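Local coordinates for probable M18-family aminopeptidase 1 (Thermotoga maritima, PDB 2GLF), which probably acts as a zinc-dependent metalloaminopeptidase of the M18 family, removing amino acids from the N-termini of peptides, at the interface of chains A and B. Numbering follows the deposited sequence. Chains: chain A/B, Probable M18-family aminopeptidase 1.

The interface of chains A and B. Residues chain A 6, 9, 349; chain B 192-194.
The short 3-10 helix 7-9 near the N-terminus of chain A meets the loop between strand 185-189 and helix 200-213 of chain B through A:His9 and B:Pro192, a small outlying patch of the two-fold subunit interface. The imidazole N-H of A:His9, at NE2, donates a hydrogen bond of 3.0 Å to the backbone carbonyl O of B:Pro192. The bond is bent (141° at H), and the donor stands above the carbonyl plane. The ring has its CG beside the backbone N (chi1 -69°), which carries the imidazole toward the loop of chain B. B:Ser194, poorly ordered here, appears to lay its CB over a face of this imidazole, 4.0 Å from the ring centroid. On the opposite flank of the bond, the carboxamide of A:Asn6 faces the pyrrolidine of B:Pro192, with its CG 3.7 Å from the proline CG. That carboxamide lies anti to the backbone N (chi1 -171°), while its CB packs near the rim of one face of the A:Tyr349 ring, whose own hydroxyl end lies at the edge of the contact with B:Pro192; the ring probably helps to position the asparagine. An alanine in place of A:His9 would probably leave the B:Pro192 carbonyl without this donor and B:Ser194 without a ring to rest on. Repeated with the chains exchanged, the patch probably helps to dock each N-terminal segment on its partner and thus supports the pairing of subunits within the deposited dodecamer.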
loop_
_atom_site.group_PDB
_atom_site.type_symbol
_atom_site.label_atom_id
_atom_site.label_comp_id
_atom_site.label_asym_id
_atom_site.label_seq_id
_atom_site.Cartn_x
_atom_site.Cartn_y
_atom_site.Cartn_z
ATOM N N ASN A 6 4.485 -51.753 -3.155
ATOM C CA ASN A 6 5.828 -51.207 -3.054
ATOM C C ASN A 6 6.793 -52.124 -3.791
ATOM O O ASN A 6 6.933 -53.303 -3.457
ATOM C CB ASN A 6 6.260 -51.059 -1.593
ATOM C CG ASN A 6 7.574 -50.301 -1.449
ATOM O OD1 ASN A 6 8.644 -50.819 -1.776
ATOM N ND2 ASN A 6 7.495 -49.060 -0.971
ATOM N N HIS A 9 8.996 -54.760 -2.211
ATOM C CA HIS A 9 8.381 -55.992 -1.730
ATOM C C HIS A 9 7.998 -56.952 -2.856
ATOM O O HIS A 9 7.360 -57.974 -2.611
ATOM C CB HIS A 9 7.133 -55.670 -0.912
ATOM C CG HIS A 9 7.419 -54.996 0.391
ATOM N ND1 HIS A 9 6.424 -54.483 1.195
ATOM C CD2 HIS A 9 8.585 -54.767 1.041
ATOM C CE1 HIS A 9 6.964 -53.966 2.285
ATOM N NE2 HIS A 9 8.274 -54.126 2.215
ATOM N N TYR A 349 6.941 -46.777 -5.361
ATOM C CA TYR A 349 5.660 -47.428 -5.589
ATOM C C TYR A 349 5.354 -47.687 -7.058
ATOM O O TYR A 349 4.191 -47.714 -7.468
ATOM C CB TYR A 349 4.527 -46.637 -4.922
ATOM C CG TYR A 349 4.432 -46.937 -3.441
ATOM C CD1 TYR A 349 5.401 -46.472 -2.548
ATOM C CD2 TYR A 349 3.428 -47.766 -2.945
ATOM C CE1 TYR A 349 5.371 -46.834 -1.205
ATOM C CE2 TYR A 349 3.394 -48.133 -1.605
ATOM C CZ TYR A 349 4.366 -47.666 -0.744
ATOM O OH TYR A 349 4.336 -48.047 0.576
ATOM N N PRO B 192 9.706 -49.291 3.149
ATOM C CA PRO B 192 8.901 -49.800 4.265
ATOM C C PRO B 192 9.334 -51.189 4.702
ATOM O O PRO B 192 9.661 -52.025 3.872
ATOM C CB PRO B 192 7.488 -49.792 3.698
ATOM C CG PRO B 192 7.718 -50.151 2.265
ATOM C CD PRO B 192 8.927 -49.302 1.897
ATOM N N LEU B 193 9.341 -51.423 6.009
ATOM C CA LEU B 193 9.723 -52.714 6.577
ATOM C C LEU B 193 8.483 -53.611 6.600
ATOM O O LEU B 193 7.541 -53.376 7.363
ATOM C CB LEU B 193 10.280 -52.497 7.989
ATOM C CG LEU B 193 10.794 -53.634 8.885
ATOM C CD1 LEU B 193 9.653 -54.191 9.712
ATOM C CD2 LEU B 193 11.473 -54.706 8.048
ATOM N N SER B 194 8.486 -54.628 5.740
ATOM C CA SER B 194 7.363 -55.559 5.620
ATOM C C SER B 194 6.853 -56.112 6.950
ATOM O O SER B 194 7.623 -56.659 7.743
ATOM C CB SER B 194 7.747 -56.718 4.701
ATOM O OG SER B 194 6.669 -57.624 4.560
#